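Local structure of 3-oxo-glucose-6-phosphate:glutamate aminotransferase (Bacillus subtilis subsp. subtilis, 4K2M) at residues Val7-Lys12 with Ile38-Trp43; Asp26-Glu31 with Glu49-Glu54; Glu84-Thr89 with Ala302-Glu307; Ala323-Thr328 with Phe421-Gln426. The protein catalyses the reversible PLP-dependent transfer of an amino group from glutamate to 3-dehydro-glucose 6-phosphate, giving kanosamine 6-phosphate for antibiotic synthesis. All coordinates share one frame; numbering follows the deposited sequence.

Contact 1. Residues Val7-Lys12 with Ile38-Trp43; sequences VKISGK and IVNERW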
loop_
_atom_site.group_PDB
_atom_site.type_symbol
_atom_site.label_atom_id
_atom_site.label_comp_id
_atom_site.label_asym_id
_atom_site.label_seq_id
_atom_site.Cartn_x
_atom_site.Cartn_y
_atom_site.Cartn_z
ATOM N N VAL A 7 27.650 25.310 -14.779
ATOM C CA VAL A 7 26.741 24.234 -15.136
ATOM C C VAL A 7 26.131 23.749 -13.839
ATOM O O VAL A 7 26.772 23.027 -13.082
ATOM C CB VAL A 7 27.488 23.085 -15.835
ATOM C CG1 VAL A 7 26.520 21.959 -16.223
ATOM C CG2 VAL A 7 28.215 23.609 -17.066
ATOM N N LYS A 8 24.903 24.180 -13.559
ATOM C CA LYS A 8 24.241 23.789 -12.320
ATOM C C LYS A 8 23.777 22.352 -12.471
ATOM O O LYS A 8 22.955 22.055 -13.349
ATOM C CB LYS A 8 23.027 24.679 -12.052
ATOM C CG LYS A 8 23.360 26.153 -11.852
ATOM C CD LYS A 8 23.985 26.370 -10.488
ATOM C CE LYS A 8 25.186 27.296 -10.568
ATOM N NZ LYS A 8 24.852 28.714 -10.926
ATOM N N ILE A 9 24.290 21.461 -11.628
ATOM C CA ILE A 9 23.820 20.079 -11.651
ATOM C C ILE A 9 22.681 19.905 -10.656
ATOM O O ILE A 9 22.911 19.762 -9.454
ATOM C CB ILE A 9 24.943 19.083 -11.359
ATOM C CG1 ILE A 9 26.057 19.240 -12.392
ATOM C CG2 ILE A 9 24.412 17.659 -11.369
ATOM C CD1 ILE A 9 27.333 18.499 -12.035
ATOM N N SER A 10 21.451 19.932 -11.169
ATOM C CA SER A 10 20.261 19.736 -10.345
ATOM C C SER A 10 19.774 18.305 -10.482
ATOM O O SER A 10 18.983 17.821 -9.661
ATOM C CB SER A 10 19.152 20.657 -10.812
ATOM O OG SER A 10 18.879 20.408 -12.174
ATOM N N GLY A 11 20.225 17.639 -11.544
ATOM C CA GLY A 11 19.771 16.297 -11.866
ATOM C C GLY A 11 18.492 16.300 -12.688
ATOM O O GLY A 11 17.980 15.229 -13.043
ATOM N N LYS A 12 17.968 17.490 -12.986
ATOM C CA LYS A 12 16.733 17.602 -13.754
ATOM C C LYS A 12 17.031 17.501 -15.248
ATOM O O LYS A 12 18.186 17.604 -15.680
ATOM C CB LYS A 12 15.985 18.900 -13.418
ATOM C CG LYS A 12 15.751 19.087 -11.914
ATOM C CD LYS A 12 14.290 19.202 -11.563
ATOM C CE LYS A 12 14.060 18.879 -10.088
ATOM N NZ LYS A 12 14.721 19.851 -9.171
ATOM N N ILE A 38 19.952 15.802 -1.799
ATOM C CA ILE A 38 20.123 14.375 -1.604
ATOM C C ILE A 38 20.220 13.639 -2.950
ATOM O O ILE A 38 20.946 12.645 -3.061
ATOM C CB ILE A 38 18.933 13.835 -0.779
ATOM C CG1 ILE A 38 19.021 12.332 -0.563
ATOM C CG2 ILE A 38 17.631 14.174 -1.471
ATOM C CD1 ILE A 38 17.885 11.819 0.317
ATOM N N VAL A 39 19.505 14.131 -3.959
ATOM C CA VAL A 39 19.419 13.432 -5.249
ATOM C C VAL A 39 20.758 13.389 -5.961
ATOM O O VAL A 39 20.951 12.587 -6.878
ATOM C CB VAL A 39 18.349 14.020 -6.204
ATOM C CG1 VAL A 39 16.971 13.907 -5.591
ATOM C CG2 VAL A 39 18.663 15.485 -6.589
ATOM N N ASN A 40 21.675 14.257 -5.531
ATOM C CA ASN A 40 22.983 14.376 -6.165
ATOM C C ASN A 40 24.083 13.673 -5.385
ATOM O O ASN A 40 25.263 13.772 -5.730
ATOM C CB ASN A 40 23.358 15.853 -6.322
ATOM C CG ASN A 40 22.604 16.550 -7.436
ATOM O OD1 ASN A 40 22.120 15.921 -8.383
ATOM N ND2 ASN A 40 22.518 17.874 -7.338
ATOM N N GLU A 41 23.722 12.948 -4.333
ATOM C CA GLU A 41 24.743 12.404 -3.440
ATOM C C GLU A 41 25.765 11.510 -4.147
ATOM O O GLU A 41 26.972 11.597 -3.883
ATOM C CB GLU A 41 24.107 11.688 -2.242
ATOM C CG GLU A 41 23.599 12.641 -1.162
ATOM C CD GLU A 41 24.726 13.416 -0.496
ATOM O OE1 GLU A 41 24.591 14.648 -0.335
ATOM O OE2 GLU A 41 25.744 12.789 -0.129
ATOM N N ARG A 42 25.294 10.666 -5.061
ATOM C CA ARG A 42 26.195 9.744 -5.745
ATOM C C ARG A 42 27.071 10.433 -6.791
ATOM O O ARG A 42 28.080 9.880 -7.217
ATOM C CB ARG A 42 25.423 8.554 -6.329
ATOM C CG ARG A 42 24.871 7.610 -5.258
ATOM C CD ARG A 42 26.013 6.965 -4.470
ATOM N NE ARG A 42 25.589 6.384 -3.193
ATOM C CZ ARG A 42 25.618 7.027 -2.028
ATOM N NH1 ARG A 42 26.042 8.285 -1.971
ATOM N NH2 ARG A 42 25.219 6.415 -0.917
ATOM N N TRP A 43 26.703 11.651 -7.183
ATOM C CA TRP A 43 27.527 12.441 -8.108
ATOM C C TRP A 43 28.799 12.928 -7.408
ATOM O O TRP A 43 29.865 13.027 -8.025
ATOM C CB TRP A 43 26.764 13.661 -8.622
ATOM C CG TRP A 43 26.024 13.508 -9.925
ATOM C CD1 TRP A 43 24.741 13.908 -10.182
ATOM C CD2 TRP A 43 26.534 12.976 -11.161
ATOM N NE1 TRP A 43 24.419 13.655 -11.499
ATOM C CE2 TRP A 43 25.500 13.079 -12.120
ATOM C CE3 TRP A 43 27.767 12.435 -11.552
ATOM C CZ2 TRP A 43 25.650 12.648 -13.438
ATOM C CZ3 TRP A 43 27.921 12.000 -12.855
ATOM C CH2 TRP A 43 26.873 12.109 -13.788
#

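Contact 2. Residues Asp26-Glu31 with Glu49-Glu54; sequences DVQGKE and EKIDIE. With EDO (1,2-ethanediol), chain H.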
loop_
_atom_site.group_PDB
_atom_site.type_symbol
_atom_site.label_atom_id
_atom_site.label_comp_id
_atom_site.label_asym_id
_atom_site.label_seq_id
_atom_site.Cartn_x
_atom_site.Cartn_y
_atom_site.Cartn_z
ATOM N N ASP A 26 36.627 17.343 -22.541
ATOM C CA ASP A 26 37.893 17.122 -21.828
ATOM C C ASP A 26 38.017 17.868 -20.500
ATOM O O ASP A 26 38.567 17.338 -19.533
ATOM C CB ASP A 26 39.075 17.527 -22.711
ATOM C CG ASP A 26 39.287 16.586 -23.873
ATOM O OD1 ASP A 26 39.034 15.374 -23.712
ATOM O OD2 ASP A 26 39.713 17.064 -24.948
ATOM N N VAL A 27 37.542 19.107 -20.459
ATOM C CA VAL A 27 37.655 19.908 -19.241
ATOM C C VAL A 27 36.388 19.780 -18.420
ATOM O O VAL A 27 35.306 20.167 -18.865
ATOM C CB VAL A 27 37.898 21.393 -19.552
ATOM C CG1 VAL A 27 37.987 22.186 -18.261
ATOM C CG2 VAL A 27 39.179 21.551 -20.367
ATOM N N GLN A 28 36.528 19.206 -17.234
ATOM C CA GLN A 28 35.404 19.033 -16.326
ATOM C C GLN A 28 35.892 19.561 -14.998
ATOM O O GLN A 28 36.453 18.817 -14.196
ATOM C CB GLN A 28 35.034 17.549 -16.215
ATOM C CG GLN A 28 34.594 16.923 -17.548
ATOM C CD GLN A 28 34.504 15.408 -17.497
ATOM O OE1 GLN A 28 34.484 14.807 -16.417
ATOM N NE2 GLN A 28 34.465 14.780 -18.674
ATOM N N GLY A 29 35.713 20.857 -14.777
ATOM C CA GLY A 29 36.293 21.467 -13.596
ATOM C C GLY A 29 35.276 22.176 -12.734
ATOM O O GLY A 29 34.115 21.750 -12.637
ATOM N N LYS A 30 35.712 23.279 -12.132
ATOM C CA LYS A 30 34.940 23.988 -11.107
ATOM C C LYS A 30 33.622 24.556 -11.620
ATOM O O LYS A 30 32.747 24.905 -10.826
ATOM C CB LYS A 30 35.799 25.113 -10.495
ATOM C CG LYS A 30 36.113 26.232 -11.478
ATOM C CD LYS A 30 37.170 27.188 -10.919
ATOM C CE LYS A 30 37.529 28.241 -11.980
ATOM N NZ LYS A 30 38.422 29.286 -11.420
ATOM N N GLU A 31 33.464 24.627 -12.940
ATOM C CA GLU A 31 32.259 25.193 -13.527
ATOM C C GLU A 31 31.073 24.254 -13.317
ATOM O O GLU A 31 29.912 24.672 -13.444
ATOM C CB GLU A 31 32.456 25.482 -15.019
ATOM C CG GLU A 31 32.559 24.243 -15.911
ATOM C CD GLU A 31 33.911 23.535 -15.828
ATOM O OE1 GLU A 31 34.887 24.121 -15.296
ATOM O OE2 GLU A 31 33.994 22.380 -16.306
ATOM N N GLU A 49 36.839 13.392 -9.924
ATOM C CA GLU A 49 37.831 13.335 -10.987
ATOM C C GLU A 49 37.159 13.482 -12.337
ATOM O O GLU A 49 35.950 13.310 -12.459
ATOM C CB GLU A 49 38.611 12.018 -10.937
ATOM C CG GLU A 49 39.305 11.727 -9.603
ATOM C CD GLU A 49 40.482 12.653 -9.322
ATOM O OE1 GLU A 49 40.856 13.447 -10.215
ATOM O OE2 GLU A 49 41.034 12.585 -8.202
ATOM N N LYS A 50 37.949 13.812 -13.349
ATOM C CA LYS A 50 37.466 13.874 -14.722
ATOM C C LYS A 50 36.895 12.511 -15.119
ATOM O O LYS A 50 37.490 11.477 -14.818
ATOM C CB LYS A 50 38.632 14.272 -15.633
ATOM C CG LYS A 50 38.627 13.642 -16.997
ATOM C CD LYS A 50 38.470 14.704 -18.031
ATOM C CE LYS A 50 38.516 14.125 -19.434
ATOM N NZ LYS A 50 37.393 13.180 -19.673
ATOM N N ILE A 51 35.729 12.528 -15.765
ATOM C CA ILE A 51 34.956 11.327 -16.080
ATOM C C ILE A 51 35.074 10.943 -17.554
ATOM O O ILE A 51 34.993 11.806 -18.422
ATOM C CB ILE A 51 33.450 11.580 -15.754
ATOM C CG1 ILE A 51 33.222 11.520 -14.244
ATOM C CG2 ILE A 51 32.535 10.604 -16.492
ATOM C CD1 ILE A 51 33.902 10.350 -13.583
ATOM N N ASP A 52 35.284 9.655 -17.841
ATOM C CA ASP A 52 35.018 9.138 -19.185
ATOM C C ASP A 52 33.722 8.367 -19.024
ATOM O O ASP A 52 33.696 7.390 -18.283
ATOM C CB ASP A 52 36.108 8.165 -19.643
ATOM C CG ASP A 52 35.780 7.532 -20.997
ATOM O OD1 ASP A 52 35.295 6.373 -21.034
ATOM O OD2 ASP A 52 35.984 8.210 -22.031
ATOM N N ILE A 53 32.647 8.824 -19.655
ATOM C CA ILE A 53 31.337 8.254 -19.329
ATOM C C ILE A 53 31.301 6.761 -19.575
ATOM O O ILE A 53 30.857 6.004 -18.699
ATOM C CB ILE A 53 30.191 8.928 -20.080
ATOM C CG1 ILE A 53 30.038 10.363 -19.599
ATOM C CG2 ILE A 53 28.844 8.166 -19.826
ATOM C CD1 ILE A 53 29.261 11.223 -20.564
ATOM N N GLU A 54 31.759 6.331 -20.748
ATOM C CA GLU A 54 31.636 4.916 -21.105
ATOM C C GLU A 54 32.358 4.023 -20.108
ATOM O O GLU A 54 31.825 3.014 -19.667
ATOM C CB GLU A 54 32.084 4.645 -22.554
ATOM C CG GLU A 54 31.152 5.249 -23.629
ATOM C CD GLU A 54 31.552 6.646 -24.079
ATOM O OE1 GLU A 54 32.267 7.363 -23.326
ATOM O OE2 GLU A 54 31.147 7.021 -25.208
HETATM C C1 EDO H . 37.235 26.183 -16.284
HETATM O O1 EDO H . 35.858 26.365 -15.948
HETATM C C2 EDO H . 37.570 27.022 -17.515
HETATM O O2 EDO H . 36.970 28.310 -17.385
HETATM O O HOH W 1 34.175 15.230 -13.653
#

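Contact 3. Residues Glu84-Thr89 with Ala302-Glu307; sequences EDILNT and AAIGLE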
loop_
_atom_site.group_PDB
_atom_site.type_symbol
_atom_site.label_atom_id
_atom_site.label_comp_id
_atom_site.label_asym_id
_atom_site.label_seq_id
_atom_site.Cartn_x
_atom_site.Cartn_y
_atom_site.Cartn_z
ATOM N N GLU A 84 23.217 -2.432 0.236
ATOM C CA GLU A 84 23.984 -2.170 1.447
ATOM C C GLU A 84 23.421 -0.979 2.234
ATOM O O GLU A 84 23.229 -1.074 3.455
ATOM C CB GLU A 84 25.468 -1.956 1.103
ATOM C CG GLU A 84 26.346 -1.644 2.304
ATOM C CD GLU A 84 27.829 -1.727 1.972
ATOM O OE1 GLU A 84 28.160 -2.024 0.804
ATOM O OE2 GLU A 84 28.661 -1.507 2.879
ATOM N N ASP A 85 23.138 0.126 1.541
ATOM C CA ASP A 85 22.546 1.303 2.171
ATOM C C ASP A 85 21.210 0.969 2.825
ATOM O O ASP A 85 20.908 1.458 3.914
ATOM C CB ASP A 85 22.311 2.421 1.148
ATOM C CG ASP A 85 23.600 3.073 0.678
ATOM O OD1 ASP A 85 24.645 2.868 1.329
ATOM O OD2 ASP A 85 23.559 3.803 -0.335
ATOM N N ILE A 86 20.399 0.169 2.135
ATOM C CA ILE A 86 19.052 -0.151 2.621
ATOM C C ILE A 86 19.115 -1.048 3.852
ATOM O O ILE A 86 18.420 -0.814 4.840
ATOM C CB ILE A 86 18.194 -0.791 1.508
ATOM C CG1 ILE A 86 17.889 0.241 0.414
ATOM C CG2 ILE A 86 16.900 -1.360 2.070
ATOM C CD1 ILE A 86 17.490 -0.403 -0.926
ATOM N N LEU A 87 19.964 -2.066 3.809
ATOM C CA LEU A 87 20.148 -2.931 4.973
ATOM C C LEU A 87 20.631 -2.133 6.181
ATOM O O LEU A 87 20.230 -2.411 7.314
ATOM C CB LEU A 87 21.115 -4.066 4.658
ATOM C CG LEU A 87 20.561 -5.154 3.749
ATOM C CD1 LEU A 87 21.674 -6.103 3.303
ATOM C CD2 LEU A 87 19.466 -5.942 4.468
ATOM N N ASN A 88 21.489 -1.150 5.932
ATOM C CA ASN A 88 21.979 -0.257 6.981
ATOM C C ASN A 88 20.878 0.571 7.639
ATOM O O ASN A 88 20.815 0.663 8.867
ATOM C CB ASN A 88 23.072 0.679 6.446
ATOM C CG ASN A 88 24.432 0.011 6.382
ATOM O OD1 ASN A 88 24.711 -0.911 7.146
ATOM N ND2 ASN A 88 25.283 0.471 5.465
ATOM N N THR A 89 20.019 1.184 6.828
ATOM C CA THR A 89 18.943 2.000 7.385
ATOM C C THR A 89 17.888 1.131 8.088
ATOM O O THR A 89 17.336 1.529 9.115
ATOM C CB THR A 89 18.299 2.969 6.341
ATOM O OG1 THR A 89 17.657 4.055 7.026
ATOM C CG2 THR A 89 17.269 2.259 5.467
ATOM N N ALA A 302 9.575 5.081 3.215
ATOM C CA ALA A 302 10.156 6.430 3.177
ATOM C C ALA A 302 11.624 6.386 3.601
ATOM O O ALA A 302 12.465 7.092 3.036
ATOM C CB ALA A 302 9.345 7.410 4.047
ATOM N N ALA A 303 11.953 5.552 4.586
ATOM C CA ALA A 303 13.352 5.411 4.984
ATOM C C ALA A 303 14.168 4.834 3.833
ATOM O O ALA A 303 15.294 5.260 3.576
ATOM C CB ALA A 303 13.482 4.513 6.230
ATOM N N ILE A 304 13.600 3.853 3.142
ATOM C CA ILE A 304 14.282 3.243 2.004
ATOM C C ILE A 304 14.414 4.278 0.880
ATOM O O ILE A 304 15.445 4.357 0.203
ATOM C CB ILE A 304 13.503 2.013 1.500
ATOM C CG1 ILE A 304 13.707 0.842 2.464
ATOM C CG2 ILE A 304 13.973 1.593 0.098
ATOM C CD1 ILE A 304 12.835 -0.367 2.135
ATOM N N GLY A 305 13.359 5.062 0.683
ATOM C CA GLY A 305 13.350 6.088 -0.347
ATOM C C GLY A 305 14.433 7.123 -0.139
ATOM O O GLY A 305 15.042 7.609 -1.104
ATOM N N LEU A 306 14.694 7.452 1.124
ATOM C CA LEU A 306 15.709 8.449 1.428
ATOM C C LEU A 306 17.092 7.908 1.077
ATOM O O LEU A 306 18.022 8.679 0.854
ATOM C CB LEU A 306 15.630 8.871 2.895
ATOM C CG LEU A 306 14.413 9.751 3.167
ATOM C CD1 LEU A 306 14.096 9.850 4.651
ATOM C CD2 LEU A 306 14.635 11.152 2.576
ATOM N N GLU A 307 17.229 6.586 1.021
ATOM C CA GLU A 307 18.494 5.995 0.574
ATOM C C GLU A 307 18.555 5.914 -0.938
ATOM O O GLU A 307 19.538 6.334 -1.553
ATOM C CB GLU A 307 18.695 4.593 1.151
ATOM C CG GLU A 307 18.922 4.548 2.643
ATOM C CD GLU A 307 20.030 5.478 3.094
ATOM O OE1 GLU A 307 21.101 5.499 2.445
ATOM O OE2 GLU A 307 19.815 6.210 4.084
HETATM O O HOH W 2 17.072 6.524 5.332
#

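Contact 4. Residues Ala323-Thr328 with Phe421-Gln426; sequences ADRYIT and FTLEEQ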
loop_
_atom_site.group_PDB
_atom_site.type_symbol
_atom_site.label_atom_id
_atom_site.label_comp_id
_atom_site.label_asym_id
_atom_site.label_seq_id
_atom_site.Cartn_x
_atom_site.Cartn_y
_atom_site.Cartn_z
ATOM N N ALA A 323 19.873 6.986 -24.012
ATOM C CA ALA A 323 18.928 7.442 -25.024
ATOM C C ALA A 323 19.675 8.155 -26.144
ATOM O O ALA A 323 19.412 7.930 -27.325
ATOM C CB ALA A 323 17.862 8.360 -24.412
ATOM N N ASP A 324 20.618 9.006 -25.759
ATOM C CA ASP A 324 21.434 9.740 -26.730
ATOM C C ASP A 324 22.192 8.764 -27.625
ATOM O O ASP A 324 22.319 8.988 -28.833
ATOM C CB ASP A 324 22.409 10.657 -25.983
ATOM C CG ASP A 324 23.323 11.445 -26.916
ATOM O OD1 ASP A 324 22.821 12.170 -27.802
ATOM O OD2 ASP A 324 24.544 11.350 -26.737
ATOM N N ARG A 325 22.675 7.678 -27.039
ATOM C CA ARG A 325 23.487 6.700 -27.775
ATOM C C ARG A 325 22.620 5.933 -28.780
ATOM O O ARG A 325 23.040 5.717 -29.918
ATOM C CB ARG A 325 24.179 5.754 -26.795
ATOM C CG ARG A 325 25.323 4.921 -27.397
ATOM C CD ARG A 325 26.206 4.372 -26.276
ATOM N NE ARG A 325 27.393 3.653 -26.765
ATOM C CZ ARG A 325 27.448 2.341 -26.997
ATOM N NH1 ARG A 325 26.381 1.587 -26.818
ATOM N NH2 ARG A 325 28.584 1.777 -27.412
ATOM N N TYR A 326 21.412 5.541 -28.371
ATOM C CA TYR A 326 20.457 4.949 -29.310
ATOM C C TYR A 326 20.150 5.902 -30.446
ATOM O O TYR A 326 20.111 5.506 -31.614
ATOM C CB TYR A 326 19.126 4.637 -28.616
ATOM C CG TYR A 326 19.004 3.292 -27.940
ATOM C CD1 TYR A 326 19.496 2.128 -28.533
ATOM C CD2 TYR A 326 18.349 3.183 -26.721
ATOM C CE1 TYR A 326 19.346 0.894 -27.916
ATOM C CE2 TYR A 326 18.193 1.961 -26.097
ATOM C CZ TYR A 326 18.696 0.820 -26.699
ATOM O OH TYR A 326 18.537 -0.385 -26.066
ATOM N N ILE A 327 19.875 7.162 -30.114
ATOM C CA ILE A 327 19.399 8.102 -31.136
ATOM C C ILE A 327 20.499 8.370 -32.156
ATOM O O ILE A 327 20.255 8.410 -33.364
ATOM C CB ILE A 327 18.881 9.407 -30.507
ATOM C CG1 ILE A 327 17.571 9.138 -29.751
ATOM C CG2 ILE A 327 18.673 10.488 -31.572
ATOM C CD1 ILE A 327 17.135 10.304 -28.836
ATOM N N THR A 328 21.720 8.524 -31.671
ATOM C CA THR A 328 22.845 8.757 -32.561
ATOM C C THR A 328 23.190 7.510 -33.387
ATOM O O THR A 328 23.335 7.592 -34.611
ATOM C CB THR A 328 24.068 9.253 -31.761
ATOM O OG1 THR A 328 23.729 10.505 -31.143
ATOM C CG2 THR A 328 25.289 9.455 -32.673
ATOM N N PHE A 421 21.899 -0.888 -17.296
ATOM C CA PHE A 421 22.053 -1.521 -18.599
ATOM C C PHE A 421 23.495 -1.290 -19.057
ATOM O O PHE A 421 24.078 -0.239 -18.772
ATOM C CB PHE A 421 21.090 -0.839 -19.551
ATOM C CG PHE A 421 20.921 -1.525 -20.882
ATOM C CD1 PHE A 421 20.684 -2.897 -20.959
ATOM C CD2 PHE A 421 20.913 -0.770 -22.051
ATOM C CE1 PHE A 421 20.479 -3.516 -22.203
ATOM C CE2 PHE A 421 20.699 -1.375 -23.297
ATOM C CZ PHE A 421 20.487 -2.751 -23.366
ATOM N N THR A 422 24.093 -2.254 -19.751
ATOM C CA THR A 422 25.481 -2.072 -20.184
ATOM C C THR A 422 25.521 -1.603 -21.622
ATOM O O THR A 422 24.607 -1.875 -22.403
ATOM C CB THR A 422 26.339 -3.350 -20.028
ATOM O OG1 THR A 422 25.827 -4.384 -20.876
ATOM C CG2 THR A 422 26.345 -3.835 -18.593
ATOM N N LEU A 423 26.587 -0.900 -21.985
ATOM C CA LEU A 423 26.706 -0.420 -23.356
ATOM C C LEU A 423 26.958 -1.573 -24.317
ATOM O O LEU A 423 26.535 -1.527 -25.469
ATOM C CB LEU A 423 27.815 0.612 -23.471
ATOM C CG LEU A 423 27.655 1.824 -22.573
ATOM C CD1 LEU A 423 28.796 2.814 -22.845
ATOM C CD2 LEU A 423 26.312 2.489 -22.796
ATOM N N GLU A 424 27.628 -2.620 -23.849
ATOM C CA GLU A 424 27.828 -3.787 -24.703
ATOM C C GLU A 424 26.517 -4.532 -25.008
ATOM O O GLU A 424 26.324 -5.036 -26.117
ATOM C CB GLU A 424 28.906 -4.727 -24.136
ATOM C CG GLU A 424 28.603 -5.333 -22.767
ATOM C CD GLU A 424 29.218 -4.535 -21.612
ATOM O OE1 GLU A 424 29.517 -3.334 -21.796
ATOM O OE2 GLU A 424 29.393 -5.115 -20.517
ATOM N N GLU A 425 25.596 -4.584 -24.049
ATOM C CA GLU A 425 24.252 -5.069 -24.364
ATOM C C GLU A 425 23.564 -4.140 -25.355
ATOM O O GLU A 425 22.886 -4.591 -26.284
ATOM C CB GLU A 425 23.402 -5.153 -23.107
ATOM C CG GLU A 425 23.723 -6.296 -22.177
ATOM C CD GLU A 425 23.037 -6.113 -20.834
ATOM O OE1 GLU A 425 23.438 -5.207 -20.065
ATOM O OE2 GLU A 425 22.087 -6.867 -20.549
ATOM N N GLN A 426 23.700 -2.831 -25.139
ATOM C CA GLN A 426 23.081 -1.879 -26.048
ATOM C C GLN A 426 23.636 -2.044 -27.469
ATOM O O GLN A 426 22.872 -1.970 -28.438
ATOM C CB GLN A 426 23.248 -0.438 -25.561
ATOM C CG GLN A 426 22.440 0.547 -26.384
ATOM C CD GLN A 426 22.657 1.975 -25.949
ATOM O OE1 GLN A 426 23.786 2.397 -25.727
ATOM N NE2 GLN A 426 21.570 2.727 -25.811
#

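Contact 1. Residues Val7-Lys12 with Ile38-Trp43
Asn40 makes the direct polar link between Val7-Lys12 and Ile38-Trp43. Its ND2 donates to Ile9 O at 2.9 Å, but the N-H...O angle is only 127°, so the bond is weak. The other branch of the amide, OD1, lies 3.9 Å from Ser10 O and also sits in the plane of the Trp43 ring, at its edge. Ile9 brings CG2, the branch anti to its backbone N, up to the five-membered part of the Trp43 indole, where it meets CD1 at 3.9 Å and NE1 at 4.0 Å; the two side chains cross nearly at right angles. One residue before Asn40, the CG2 methyl of Val39 rests 3.9 Å from Ser10 O.

This buried patch belongs to the additional N-terminal domain, in which strand 7-9, helix 13-24 and the parallel strand 32-34 form a beta-alpha-beta crossover, so Ile9 ends the first strand just where the chain turns toward the helix. Ser10 shapes that turn as an ST turn: its OG accepts from Lys12 N at 3.2 Å, nearly straight at 163°, and Lys12 takes the N-cap position of helix 13-24. Between them Gly11 has a positive phi of 86°, a conformation suited to glycine.

A second shell fixes the groups in place. Asn40 OD1 bonds to Ser313 OG, and ND2 also reaches Glu35 O; facing two carbonyl oxygens, ND2 defines the flip of the amide. Ser10 OG is further bonded to Glu15, and Trp43 meets Phe317 edge-to-face while packing on Leu19 and Leu23 of helix 13-24.

Contact 2. Residues Asp26-Glu31 with Glu49-Glu54
Two irregular backbones come closest at Gln28 and Lys50, with CA atoms 5.8 Å apart, and the second turns helical only at Ile53. Gln28 reaches across with its chain extended beyond CG (chi2 168°), and its amide pairs with both polar groups of a single residue. OE1 accepts from Ile51 N at 2.7 Å, an almost straight bond although the N-H arrives from above the carbonyl plane. NE2 gives back to Ile51 O at 3.0 Å, in plane and on a lone pair. The side-chain amide thus joins to the backbone much as a neighbouring strand would, tying the loop between helix 13-24 and strand 32-34 of the N-terminal domain to the lead-in of helix 53-57.

Ile51 O has a second donor: Lys50 NZ comes in from above its plane at 3.0 Å. Sharing this acceptor brings NZ within 3.5 Å of Gln28 NE2, two donors that do not bond each other. To get there Lys50 bends at chi2 and chi4, with chi1 at 145°, away from a staggered position, and lays its CD against Asp26 O at a tight 3.0 Å. A water donates to both Gln28 OE1 (2.8 Å) and Glu49 O. Within 26-31, Glu31 OE2 accepts from Gly29 N at 2.8 Å, while its OE1 takes a hydrogen bond from an ethanediol probably left by crystallisation. Asp52 OD1 caps the helix start at His55 N.

Contact 3. Residues Glu84-Thr89 with Ala302-Glu307
Ile86 lays its CG2 methyl obliquely over the side chain of Ile304, touching CG1 at 3.9 Å. In both residues CG1 stands anti to the carbonyl carbon and CG2 anti to the backbone N, so the branches interleave, and Ile86 CG1 and CD1 meet Ile304 CG2 in turn. A turn further along, Thr89 presents CG2 to Glu307 CG at 4.0 Å, the two chains sliding past each other in opposite directions.

The helices that carry these residues, 80-93 and 299-308, cross closer to antiparallel than to perpendicular: the axes of segments 84-89 and 302-307 approach to 9.3 Å, their directions 142° apart. Both belong to the DegT/DnrJ/EryC1 aminotransferase part of the chain, and the Ile304 side chain is about 9 Å from that of Pro247, a substrate-binding residue. On another side, Ile86 packs on Leu94 of the second subunit, so helix 80-93 borders the dimer interface.

Glu307, bent at chi2 (-52°), turns OE1 toward Asp85, 3.6 Å from its CB and 4.1 Å from OD2, with the carboxylate planes 73° apart. Two like charges so close would be expected to repel, but each has a counter-charge: Lys310 binds Glu307 OE1, and Asp85 OD2 takes both Arg42 and the hydroxyl of Tyr311, which probably keeps both groups ionised. The remaining oxygen, Glu307 OE2, accepts from a water at 3.0 Å that also donates to Ala303 O (2.8 Å) and accepts from Thr89 OG1, stitching the two helices together where they make no direct hydrogen bond.

Contact 4. Residues Ala323-Thr328 with Phe421-Gln426
Gln426 runs out extended, with CG anti to its backbone N (chi1 -172°), and every stage of it meets something on helix 312-329. CB lies in the plane of the Arg325 guanidinium, at its edge, 3.9 Å from NH1. CG touches the Tyr326 ring at CE1 (3.5 Å). At the tip the amide splits its two ends. OE1 accepts from Arg325 NH1 at 2.9 Å, a nearly straight bond that lies in the guanidinium plane and uses an in-plane lone pair of the carbonyl. NE2 sits over the centre of the Tyr326 ring, 3.2 Å above its plane, with the amide turned 70° against the ring. NE2 is also bonded to Leu322 O, which settles which way round the amide goes.

Arg325 is extended from CG to NE, with Leu423 CB over one face of its guanidinium. NH1 makes a weak second bond to Leu423 O at 3.4 Å, and NH2 is held by a salt bridge to Asp427. Tyr326 brings its OH to 3.6 Å from Phe421 CE2, just ahead of helix 423-441, and bonds through it to Pro416 O.

All this gathers around the start of helix 423-441, the C-terminal helix of the aminotransferase fold, which opens with a classic capping box: Thr422 OG1 accepts from Glu425 N at 3.2 Å, and Glu425 OE1 answers by accepting from Thr422 N.

How the contacts relate
Contacts 1 and 2 share the N-terminal domain and interlock along the chain, touching where Val7 N probably bonds to Glu31 O at 2.7 Å. Each then reaches a different part of the aminotransferase body. Contact 1 meets contact 3 through a salt bridge of 3.1 Å from Arg42 NH2 to Asp85 OD2, while Ile38 CD1 packs on Leu306 O. Contact 2 meets contact 4 where Glu54 CG lies 3.5 Å from Leu423 CD1. Contacts 3 and 4, on consecutive helices 299-308 and 312-329, keep their nearest atoms about 17 Å apart. Contact 3 is the nearest of the four to the substrate site, by way of Ile304 and Pro247; the other three lie away from the bound kanosamine-6-phosphate adduct.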